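Local coordinates for protein F420-dependent methylenetetrahydromethanopterin dehydrogenase (Methanopyrus kandleri, PDB 1QV9) that catalyses the reversible, coenzyme F420-dependent reduction of methenyltetrahydromethanopterin to methylenetetrahydromethanopterin in methanogenesis from carbon dioxide, at residues I7-G12 against E54-I59; D21-E26 against R155-A160; E85-A88 against P93-I96; T264-A267 against K271-S274. All coordinates share one frame; numbering follows the deposited sequence. Where two conformers were deposited one is given.

Contact 1. Residues I7-G12 against E54-I59; sequences IFIKCG and EMALDI
Ile7 and Ile9 of the strand meet Ala56 and Ile59 of the helix through apolar contacts. Ile9 makes the tightest of these. Its CD1 lies 3.6 Å from Ala56 CB. Its CG1 is beside the backbone N (chi1 -53°), and the nearly straight chain beyond it reaches out to the helix. Ile7 uses both branches. CG2 approaches Ala56 CB at 4.0 Å, while CD1 goes past that methyl and meets Ile59 CG2 at 4.0 Å. The chains of Ile7 and Ile59 cross at a slant.

One apolar-to-polar contact is added: Ile7 CD1 lies 3.4 Å from the backbone Ala56 O. This is packing against a helix carbonyl.

Ala56 presents only a methyl to the strand. The axes of strand 7-10 and helix 54-59 come to 9.2 Å and run almost antiparallel, at 168°. Phe8 points away from the helix and meets Phe35 edge-to-face. Helix 46-63 also meets its counterpart in a second subunit, where Asp58 packs on Asp58. Helix 46-63 connects strand 33-39 to strand 67-71 and lies over strand 4-10 between them. This is the helix-on-sheet packing of a parallel alpha/beta domain, with the crossover helix antiparallel to the strand it covers.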
loop_
_atom_site.group_PDB
_atom_site.type_symbol
_atom_site.label_atom_id
_atom_site.label_comp_id
_atom_site.label_asym_id
_atom_site.label_seq_id
_atom_site.Cartn_x
_atom_site.Cartn_y
_atom_site.Cartn_z
ATOM N N ILE A 7 -26.389 -13.229 -31.061
ATOM C CA ILE A 7 -26.381 -11.769 -31.195
ATOM C C ILE A 7 -26.470 -11.249 -29.774
ATOM O O ILE A 7 -27.228 -11.780 -28.966
ATOM C CB ILE A 7 -27.602 -11.241 -31.981
ATOM C CG1 ILE A 7 -27.579 -11.763 -33.424
ATOM C CG2 ILE A 7 -27.606 -9.672 -31.988
ATOM C CD1 ILE A 7 -28.821 -11.392 -34.230
ATOM N N PHE A 8 -25.679 -10.230 -29.461
ATOM C CA PHE A 8 -25.694 -9.597 -28.141
ATOM C C PHE A 8 -26.244 -8.196 -28.327
ATOM O O PHE A 8 -25.821 -7.494 -29.239
ATOM C CB PHE A 8 -24.279 -9.506 -27.556
ATOM C CG PHE A 8 -23.722 -10.842 -27.145
ATOM C CD1 PHE A 8 -23.110 -11.680 -28.079
ATOM C CD2 PHE A 8 -23.814 -11.258 -25.811
ATOM C CE1 PHE A 8 -22.580 -12.928 -27.691
ATOM C CE2 PHE A 8 -23.274 -12.519 -25.409
ATOM C CZ PHE A 8 -22.656 -13.345 -26.363
ATOM N N ILE A 9 -27.181 -7.779 -27.475
ATOM C CA ILE A 9 -27.753 -6.426 -27.578
ATOM C C ILE A 9 -27.349 -5.688 -26.315
ATOM O O ILE A 9 -27.569 -6.191 -25.209
ATOM C CB ILE A 9 -29.289 -6.482 -27.672
ATOM C CG1 ILE A 9 -29.718 -7.418 -28.795
ATOM C CG2 ILE A 9 -29.860 -5.079 -27.866
ATOM C CD1 ILE A 9 -31.246 -7.735 -28.762
ATOM N N LYS A 10 -26.779 -4.483 -26.463
ATOM C CA LYS A 10 -26.294 -3.723 -25.313
ATOM C C LYS A 10 -26.933 -2.343 -25.274
ATOM O O LYS A 10 -26.705 -1.517 -26.174
ATOM C CB LYS A 10 -24.747 -3.554 -25.369
ATOM C CG LYS A 10 -23.979 -4.871 -25.415
ATOM C CD LYS A 10 -22.464 -4.686 -25.328
ATOM C CE LYS A 10 -21.771 -6.055 -25.450
ATOM N NZ LYS A 10 -20.338 -5.999 -25.054
ATOM N N CYS A 11 -27.748 -2.102 -24.243
ATOM C CA CYS A 11 -28.410 -0.812 -24.038
ATOM C C CYS A 11 -28.179 -0.404 -22.596
ATOM O O CYS A 11 -28.560 -1.145 -21.663
ATOM C CB CYS A 11 -29.905 -0.919 -24.328
ATOM S SG CYS A 11 -30.311 -1.373 -26.030
ATOM N N GLY A 12 -27.596 0.777 -22.374
ATOM C CA GLY A 12 -27.269 1.174 -21.019
ATOM C C GLY A 12 -25.950 0.484 -20.703
ATOM O O GLY A 12 -25.422 -0.218 -21.567
ATOM N N GLU A 54 -34.902 -4.117 -32.732
ATOM C CA GLU A 54 -35.299 -4.195 -34.143
ATOM C C GLU A 54 -34.049 -4.472 -34.992
ATOM O O GLU A 54 -34.084 -5.298 -35.917
ATOM C CB GLU A 54 -35.989 -2.887 -34.559
ATOM C CG GLU A 54 -36.749 -2.979 -35.876
ATOM C CD GLU A 54 -37.470 -1.678 -36.236
ATOM O OE1 GLU A 54 -38.286 -1.197 -35.418
ATOM O OE2 GLU A 54 -37.221 -1.143 -37.339
HETATM N N MSE A 55 -32.940 -3.795 -34.675
HETATM C CA MSE A 55 -31.676 -4.013 -35.394
HETATM C C MSE A 55 -31.283 -5.481 -35.267
HETATM O O MSE A 55 -30.883 -6.131 -36.235
HETATM C CB MSE A 55 -30.534 -3.176 -34.781
HETATM C CG MSE A 55 -30.070 -1.970 -35.568
HETATM SE SE MSE A 55 -28.379 -1.304 -34.851
HETATM C CE MSE A 55 -29.019 -0.959 -33.038
ATOM N N ALA A 56 -31.365 -6.000 -34.048
ATOM C CA ALA A 56 -30.980 -7.374 -33.809
ATOM C C ALA A 56 -31.855 -8.368 -34.585
ATOM O O ALA A 56 -31.355 -9.323 -35.179
ATOM C CB ALA A 56 -31.076 -7.670 -32.323
ATOM N N LEU A 57 -33.159 -8.161 -34.541
ATOM C CA LEU A 57 -34.072 -9.089 -35.214
ATOM C C LEU A 57 -33.991 -9.002 -36.732
ATOM O O LEU A 57 -34.234 -9.989 -37.427
ATOM C CB LEU A 57 -35.502 -8.883 -34.712
ATOM C CG LEU A 57 -35.641 -9.212 -33.215
ATOM C CD1 LEU A 57 -37.021 -8.815 -32.746
ATOM C CD2 LEU A 57 -35.394 -10.698 -32.961
ATOM N N ASP A 58 -33.600 -7.837 -37.245
ATOM C CA ASP A 58 -33.437 -7.643 -38.672
ATOM C C ASP A 58 -32.198 -8.444 -39.084
ATOM O O ASP A 58 -32.218 -9.197 -40.061
ATOM C CB ASP A 58 -33.252 -6.148 -38.958
ATOM C CG ASP A 58 -32.907 -5.885 -40.396
ATOM O OD1 ASP A 58 -33.727 -6.256 -41.263
ATOM O OD2 ASP A 58 -31.818 -5.321 -40.663
ATOM N N ILE A 59 -31.124 -8.313 -38.314
ATOM C CA ILE A 59 -29.888 -9.039 -38.582
ATOM C C ILE A 59 -30.116 -10.552 -38.463
ATOM O O ILE A 59 -29.578 -11.345 -39.251
ATOM C CB ILE A 59 -28.794 -8.578 -37.592
ATOM C CG1 ILE A 59 -28.342 -7.163 -37.985
ATOM C CG2 ILE A 59 -27.605 -9.505 -37.595
ATOM C CD1 ILE A 59 -27.748 -6.381 -36.794
#

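Contact 2. Residues D21-E26 against R155-A160; sequences DMLLDE and RVVQEA
Leu24 and Gln158 are brought together by their first torsions. Leu24 CG stands beside its backbone N (chi1 -49°), and the CD2 branch then turns to the helix. Gln158 CG lies anti to the backbone N (chi1 177°), which sets the start of an extended chain against the backbone of the 21-26 segment.

Leu24 CD2 rests on the helix backbone, 4.0 Å from Gln158 O and 4.1 Å from Gln158 CA. Gln158 replies with its aliphatic part. Its CG lies 3.7 Å from Leu23 O. That carbonyl oxygen is buried here and has no hydrogen-bond partner in the model. Leu23 CD1 makes a looser apolar contact with Val157 CG1 at 4.4 Å.

The 21-26 segment holds a short 3-10 turn in the connection between strands 4-10 and 33-39 of the parallel sheet. The turn lies between the sheet and helix 153-169. Leu24 touches Phe8 and Phe35 on the strands as well as Phe161 and Ile165 on the helix, so it belongs to the filling between the two layers.

The polar end of Gln158 works outside the pair, its NE2 bonding to Thr264 O and more weakly to Asp162 OD1. In a second subunit, Lys43 makes a salt bridge with Asp25, and Pro134 packs on Glu26 and Gln158.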
loop_
_atom_site.group_PDB
_atom_site.type_symbol
_atom_site.label_atom_id
_atom_site.label_comp_id
_atom_site.label_asym_id
_atom_site.label_seq_id
_atom_site.Cartn_x
_atom_site.Cartn_y
_atom_site.Cartn_z
ATOM N N ASP A 21 -19.716 -10.775 -24.126
ATOM C CA ASP A 21 -19.346 -11.498 -25.335
ATOM C C ASP A 21 -17.854 -11.818 -25.396
ATOM O O ASP A 21 -17.455 -12.902 -25.849
ATOM C CB ASP A 21 -19.761 -10.716 -26.594
ATOM C CG ASP A 21 -19.268 -9.259 -26.586
ATOM O OD1 ASP A 21 -19.626 -8.523 -25.642
ATOM O OD2 ASP A 21 -18.515 -8.860 -27.516
HETATM N N MSE A 22 -17.016 -10.901 -24.929
HETATM C CA MSE A 22 -15.588 -11.146 -25.015
HETATM C C MSE A 22 -15.085 -12.245 -24.099
HETATM O O MSE A 22 -14.035 -12.844 -24.363
HETATM C CB MSE A 22 -14.822 -9.843 -24.808
HETATM C CG MSE A 22 -15.176 -8.898 -25.925
HETATM SE SE MSE A 22 -14.216 -7.254 -25.892
HETATM C CE MSE A 22 -15.168 -6.357 -24.517
ATOM N N LEU A 23 -15.808 -12.510 -23.019
ATOM C CA LEU A 23 -15.421 -13.592 -22.115
ATOM C C LEU A 23 -15.532 -14.944 -22.811
ATOM O O LEU A 23 -14.990 -15.945 -22.313
ATOM C CB LEU A 23 -16.343 -13.616 -20.885
ATOM C CG LEU A 23 -16.244 -12.408 -19.956
ATOM C CD1 LEU A 23 -17.450 -12.470 -18.974
ATOM C CD2 LEU A 23 -14.917 -12.392 -19.226
ATOM N N LEU A 24 -16.215 -14.981 -23.947
ATOM C CA LEU A 24 -16.400 -16.254 -24.667
ATOM C C LEU A 24 -15.339 -16.531 -25.768
ATOM O O LEU A 24 -15.261 -17.639 -26.302
ATOM C CB LEU A 24 -17.810 -16.288 -25.260
ATOM C CG LEU A 24 -18.904 -15.927 -24.246
ATOM C CD1 LEU A 24 -20.290 -15.970 -24.884
ATOM C CD2 LEU A 24 -18.804 -16.903 -23.052
ATOM N N ASP A 25 -14.495 -15.561 -26.106
ATOM C CA ASP A 25 -13.491 -15.816 -27.175
ATOM C C ASP A 25 -12.372 -14.811 -26.897
ATOM O O ASP A 25 -12.092 -13.892 -27.708
ATOM C CB ASP A 25 -14.175 -15.556 -28.513
ATOM C CG ASP A 25 -13.319 -15.898 -29.698
ATOM O OD1 ASP A 25 -12.322 -16.657 -29.533
ATOM O OD2 ASP A 25 -13.687 -15.413 -30.801
ATOM N N GLU A 26 -11.710 -15.024 -25.757
ATOM C CA GLU A 26 -10.747 -14.073 -25.267
ATOM C C GLU A 26 -9.581 -13.705 -26.149
ATOM O O GLU A 26 -9.025 -12.612 -26.008
ATOM C CB GLU A 26 -10.252 -14.495 -23.878
ATOM C CG GLU A 26 -9.391 -15.779 -23.859
ATOM C CD GLU A 26 -10.199 -17.077 -23.860
ATOM O OE1 GLU A 26 -9.568 -18.136 -23.651
ATOM O OE2 GLU A 26 -11.431 -17.059 -24.045
ATOM N N ARG A 155 -16.209 -15.739 -14.396
ATOM C CA ARG A 155 -16.036 -17.145 -14.770
ATOM C C ARG A 155 -17.392 -17.841 -14.685
ATOM O O ARG A 155 -17.663 -18.770 -15.445
ATOM C CB ARG A 155 -15.006 -17.873 -13.887
ATOM C CG ARG A 155 -14.295 -19.018 -14.656
ATOM C CD ARG A 155 -13.340 -19.783 -13.805
ATOM N NE ARG A 155 -12.325 -18.969 -13.140
ATOM C CZ ARG A 155 -11.244 -18.480 -13.729
ATOM N NH1 ARG A 155 -10.398 -17.758 -13.032
ATOM N NH2 ARG A 155 -11.009 -18.732 -14.997
ATOM N N VAL A 156 -18.257 -17.430 -13.760
ATOM C CA VAL A 156 -19.588 -18.029 -13.672
ATOM C C VAL A 156 -20.363 -17.723 -14.974
ATOM O O VAL A 156 -21.085 -18.567 -15.528
ATOM C CB VAL A 156 -20.393 -17.431 -12.492
ATOM C CG1 VAL A 156 -21.775 -18.033 -12.431
ATOM C CG2 VAL A 156 -19.649 -17.697 -11.167
ATOM N N VAL A 157 -20.250 -16.473 -15.441
ATOM C CA VAL A 157 -20.926 -16.072 -16.676
ATOM C C VAL A 157 -20.365 -16.820 -17.867
ATOM O O VAL A 157 -21.139 -17.268 -18.713
ATOM C CB VAL A 157 -20.801 -14.506 -16.859
ATOM C CG1 VAL A 157 -21.466 -14.028 -18.133
ATOM C CG2 VAL A 157 -21.423 -13.811 -15.670
ATOM N N GLN A 158 -19.042 -16.943 -17.928
ATOM C CA GLN A 158 -18.364 -17.657 -19.005
ATOM C C GLN A 158 -18.908 -19.082 -19.035
ATOM O O GLN A 158 -19.284 -19.572 -20.107
ATOM C CB GLN A 158 -16.850 -17.691 -18.763
ATOM C CG GLN A 158 -16.054 -18.498 -19.813
ATOM C CD GLN A 158 -14.652 -18.951 -19.374
ATOM O OE1 GLN A 158 -14.084 -18.468 -18.385
ATOM N NE2 GLN A 158 -14.066 -19.885 -20.150
ATOM N N GLU A 159 -18.973 -19.724 -17.869
ATOM C CA GLU A 159 -19.444 -21.124 -17.853
ATOM C C GLU A 159 -20.862 -21.273 -18.327
ATOM O O GLU A 159 -21.188 -22.193 -19.098
ATOM C CB GLU A 159 -19.321 -21.716 -16.454
ATOM C CG GLU A 159 -17.926 -22.007 -15.994
ATOM C CD GLU A 159 -17.928 -22.623 -14.592
ATOM O OE1 GLU A 159 -19.025 -22.743 -13.978
ATOM O OE2 GLU A 159 -16.840 -22.978 -14.116
ATOM N N ALA A 160 -21.733 -20.383 -17.871
ATOM C CA ALA A 160 -23.126 -20.469 -18.274
ATOM C C ALA A 160 -23.288 -20.349 -19.789
ATOM O O ALA A 160 -24.079 -21.074 -20.411
ATOM C CB ALA A 160 -23.954 -19.391 -17.582
#

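Contact 3. Residues E85-A88 against P93-I96; sequences EMLA and PAVI
The beta-alpha-beta unit of strand 67-71, helix 78-88 and strand 94-99 turns back into the sheet here. The last turn of the helix meets the first residues of the following strand, only a few residues on along the chain. Leu87 carries the helix side of the contact. Its CB lies 4.1 Å from Ala94 CB, and the two CA atoms are 6.6 Å apart. The CB atoms of both residues point toward the other segment, and Ala94 brings only a methyl.

A second touch lies further along the strand. Leu87 CD1 comes to 4.4 Å from Ile96 CD1. The two chains reach this point differently. Leu87 CD1 is extended from its CA (chi2 172°). Ile96 CD1 is folded back instead (chi2 -57°), which turns its end to the helix although its CB does not point there. The pair meets methyl to methyl, loosely.

All three residues are buried, and the contact is wholly apolar. Leu87 also packs on Ile68 and Tyr70 of strand 67-71, so one leucine spans both strands of the unit. The strand itself is held in the sheet by backbone bonds, with Val95 joined to Ile68 and Tyr70, and Ala94 and Ile96 to Gly115. A magnesium ion lies about 8 Å from the Ala94 side chain, too far for direct binding. The arrangement is typical of a classic beta-alpha-beta crossover, with the helix end packed on the strands it connects.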
loop_
_atom_site.group_PDB
_atom_site.type_symbol
_atom_site.label_atom_id
_atom_site.label_comp_id
_atom_site.label_asym_id
_atom_site.label_seq_id
_atom_site.Cartn_x
_atom_site.Cartn_y
_atom_site.Cartn_z
ATOM N N GLU A 85 -40.341 -7.984 -23.835
ATOM C CA GLU A 85 -41.545 -8.308 -24.596
ATOM C C GLU A 85 -41.218 -8.750 -26.024
ATOM O O GLU A 85 -41.716 -9.772 -26.517
ATOM C CB GLU A 85 -42.447 -7.101 -24.699
ATOM C CG GLU A 85 -43.070 -6.632 -23.435
ATOM C CD GLU A 85 -44.051 -5.494 -23.712
ATOM O OE1 GLU A 85 -44.918 -5.661 -24.610
ATOM O OE2 GLU A 85 -43.952 -4.441 -23.041
HETATM N N MSE A 86 -40.377 -7.967 -26.692
HETATM C CA MSE A 86 -39.999 -8.273 -28.061
HETATM C C MSE A 86 -39.262 -9.594 -28.205
HETATM O O MSE A 86 -39.543 -10.355 -29.120
HETATM C CB MSE A 86 -39.168 -7.115 -28.628
HETATM C CG MSE A 86 -39.887 -5.765 -28.504
HETATM SE SE MSE A 86 -38.782 -4.254 -29.016
HETATM C CE MSE A 86 -38.537 -4.666 -30.927
ATOM N N LEU A 87 -38.309 -9.868 -27.316
ATOM C CA LEU A 87 -37.565 -11.110 -27.387
ATOM C C LEU A 87 -38.432 -12.302 -27.024
ATOM O O LEU A 87 -38.289 -13.379 -27.614
ATOM C CB LEU A 87 -36.324 -11.043 -26.479
ATOM C CG LEU A 87 -35.304 -10.026 -27.021
ATOM C CD1 LEU A 87 -34.184 -9.835 -26.000
ATOM C CD2 LEU A 87 -34.742 -10.490 -28.374
ATOM N N ALA A 88 -39.333 -12.095 -26.074
ATOM C CA ALA A 88 -40.234 -13.164 -25.641
ATOM C C ALA A 88 -41.169 -13.532 -26.796
ATOM O O ALA A 88 -41.568 -14.698 -26.926
ATOM C CB ALA A 88 -41.045 -12.710 -24.446
ATOM N N PRO A 93 -34.276 -18.252 -28.768
ATOM C CA PRO A 93 -34.032 -18.440 -27.320
ATOM C C PRO A 93 -33.250 -17.211 -26.879
ATOM O O PRO A 93 -32.310 -16.798 -27.570
ATOM C CB PRO A 93 -33.183 -19.697 -27.273
ATOM C CG PRO A 93 -33.737 -20.500 -28.442
ATOM C CD PRO A 93 -33.805 -19.421 -29.535
ATOM N N ALA A 94 -33.635 -16.633 -25.747
ATOM C CA ALA A 94 -32.987 -15.398 -25.285
ATOM C C ALA A 94 -32.676 -15.404 -23.794
ATOM O O ALA A 94 -33.384 -16.037 -22.992
ATOM C CB ALA A 94 -33.898 -14.204 -25.620
ATOM N N VAL A 95 -31.654 -14.631 -23.429
ATOM C CA VAL A 95 -31.184 -14.512 -22.059
ATOM C C VAL A 95 -31.031 -13.043 -21.739
ATOM O O VAL A 95 -30.539 -12.275 -22.581
ATOM C CB VAL A 95 -29.780 -15.172 -21.889
ATOM C CG1 VAL A 95 -29.260 -14.985 -20.431
ATOM C CG2 VAL A 95 -29.859 -16.661 -22.257
ATOM N N ILE A 96 -31.478 -12.651 -20.555
ATOM C CA ILE A 96 -31.372 -11.280 -20.090
ATOM C C ILE A 96 -30.250 -11.190 -19.056
ATOM O O ILE A 96 -30.258 -11.927 -18.065
ATOM C CB ILE A 96 -32.708 -10.832 -19.390
ATOM C CG1 ILE A 96 -33.904 -10.991 -20.339
ATOM C CG2 ILE A 96 -32.633 -9.384 -18.937
ATOM C CD1 ILE A 96 -33.783 -10.249 -21.646
#

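Contact 4. Residues T264-A267 against K271-S274; sequences TPHA and KVLS
Pro265 and Leu273 meet through a backbone bond, Leu273 N to Pro265 O at 2.8 Å. It is nearly straight (165°). Ala267 N gives a second bond to Lys271 O, also 2.8 Å long and in the plane of that carbonyl. The two bonds flank His266 and Val272, which form a non-hydrogen-bonded antiparallel pair in a single beta bridge. Thr264 CA adds a CA-H...O contact to Leu273 O at 3.1 Å. That buried oxygen has no hydrogen-bond partner in the model.

The side chains pack on two sides of this bridge. Ala267 CB touches Leu273 CD1 at 4.1 Å. Val272 CG2 lies 3.8 Å from His266 CD2, the two side chains running side by side. Val272 CG1 reaches Thr264 CB at 3.9 Å.

Further out, Thr264 OG1 bonds to Arg155 NH2. His266 ND1 bonds to Glu26 OE2, and NE2 to Asp162 OD1. His266 O accepts a hydrogen bond from Arg129 NE of a second subunit. The hairpin-like tail is thus held at helix 153-169 and at the subunit interface. With a carboxylate at each ring nitrogen, the His266 imidazole is fixed in rotation, and a positive charge on it would probably be favoured.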
loop_
_atom_site.group_PDB
_atom_site.type_symbol
_atom_site.label_atom_id
_atom_site.label_comp_id
_atom_site.label_asym_id
_atom_site.label_seq_id
_atom_site.Cartn_x
_atom_site.Cartn_y
_atom_site.Cartn_z
ATOM N N THR A 264 -8.853 -20.643 -17.152
ATOM C CA THR A 264 -9.727 -21.522 -17.930
ATOM C C THR A 264 -9.912 -20.967 -19.334
ATOM O O THR A 264 -10.982 -20.478 -19.697
ATOM C CB THR A 264 -11.123 -21.729 -17.244
ATOM O OG1 THR A 264 -11.783 -20.454 -17.021
ATOM C CG2 THR A 264 -10.953 -22.459 -15.930
ATOM N N PRO A 265 -8.844 -21.033 -20.156
ATOM C CA PRO A 265 -8.878 -20.536 -21.531
ATOM C C PRO A 265 -9.582 -21.480 -22.480
ATOM O O PRO A 265 -9.714 -22.681 -22.199
ATOM C CB PRO A 265 -7.405 -20.410 -21.897
ATOM C CG PRO A 265 -6.825 -21.635 -21.176
ATOM C CD PRO A 265 -7.523 -21.607 -19.825
ATOM N N HIS A 266 -10.057 -20.921 -23.586
ATOM C CA HIS A 266 -10.693 -21.718 -24.633
ATOM C C HIS A 266 -9.657 -22.246 -25.626
ATOM O O HIS A 266 -8.714 -21.549 -25.970
ATOM C CB HIS A 266 -11.691 -20.858 -25.423
ATOM C CG HIS A 266 -12.884 -20.449 -24.629
ATOM N ND1 HIS A 266 -12.981 -19.201 -24.046
ATOM C CD2 HIS A 266 -14.015 -21.110 -24.305
ATOM C CE1 HIS A 266 -14.129 -19.112 -23.399
ATOM N NE2 HIS A 266 -14.778 -20.256 -23.539
ATOM N N ALA A 267 -9.842 -23.494 -26.064
ATOM C CA ALA A 267 -8.992 -24.076 -27.112
ATOM C C ALA A 267 -9.639 -23.567 -28.417
ATOM O O ALA A 267 -10.742 -23.027 -28.402
ATOM C CB ALA A 267 -9.062 -25.610 -27.068
ATOM N N LYS A 271 -13.279 -25.975 -26.636
ATOM C CA LYS A 271 -13.182 -26.646 -25.354
ATOM C C LYS A 271 -12.567 -25.736 -24.287
ATOM O O LYS A 271 -11.582 -25.060 -24.537
ATOM C CB LYS A 271 -12.340 -27.925 -25.466
ATOM C CG LYS A 271 -12.322 -28.717 -24.168
ATOM C CD LYS A 271 -11.714 -30.098 -24.356
ATOM C CE LYS A 271 -10.249 -30.011 -24.753
ATOM N NZ LYS A 271 -9.632 -31.365 -24.869
ATOM N N VAL A 272 -13.163 -25.754 -23.108
ATOM C CA VAL A 272 -12.671 -24.943 -21.988
ATOM C C VAL A 272 -11.604 -25.764 -21.294
ATOM O O VAL A 272 -11.881 -26.865 -20.769
ATOM C CB VAL A 272 -13.810 -24.596 -20.989
ATOM C CG1 VAL A 272 -13.236 -23.828 -19.791
ATOM C CG2 VAL A 272 -14.881 -23.748 -21.683
ATOM N N LEU A 273 -10.384 -25.255 -21.312
ATOM C CA LEU A 273 -9.257 -25.931 -20.699
ATOM C C LEU A 273 -9.089 -25.420 -19.273
ATOM O O LEU A 273 -9.804 -24.510 -18.844
ATOM C CB LEU A 273 -7.985 -25.664 -21.508
ATOM C CG LEU A 273 -8.088 -25.941 -23.017
ATOM C CD1 LEU A 273 -6.783 -25.589 -23.715
ATOM C CD2 LEU A 273 -8.448 -27.414 -23.247
ATOM N N SER A 274 -8.150 -25.999 -18.534
ATOM C CA SER A 274 -7.950 -25.545 -17.170
ATOM C C SER A 274 -6.529 -25.762 -16.686
ATOM O O SER A 274 -5.849 -26.708 -17.107
ATOM C CB SER A 274 -8.950 -26.252 -16.244
ATOM O OG SER A 274 -8.785 -25.834 -14.910
#

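How the contacts relate
Contacts 1 and 3 are apolar packing of helices on the same parallel sheet, with centres about 11 Å apart. Contact 2 is also buried but lies on the other side of strand 4-10. It meets contact 1 through Phe8 and Leu24, and through a salt bridge between Lys10 and Asp21. Contact 4 is the only partly buried one; the other three are buried. It joins two irregular, extended runs by backbone hydrogen bonds, whereas contacts 1 to 3 have none across them. Polar side chains of contact 2 reach over to contact 4, so the two adjoin through hydrogen bonds. Contacts 1, 2 and 4 touch a second subunit; contact 3 does not.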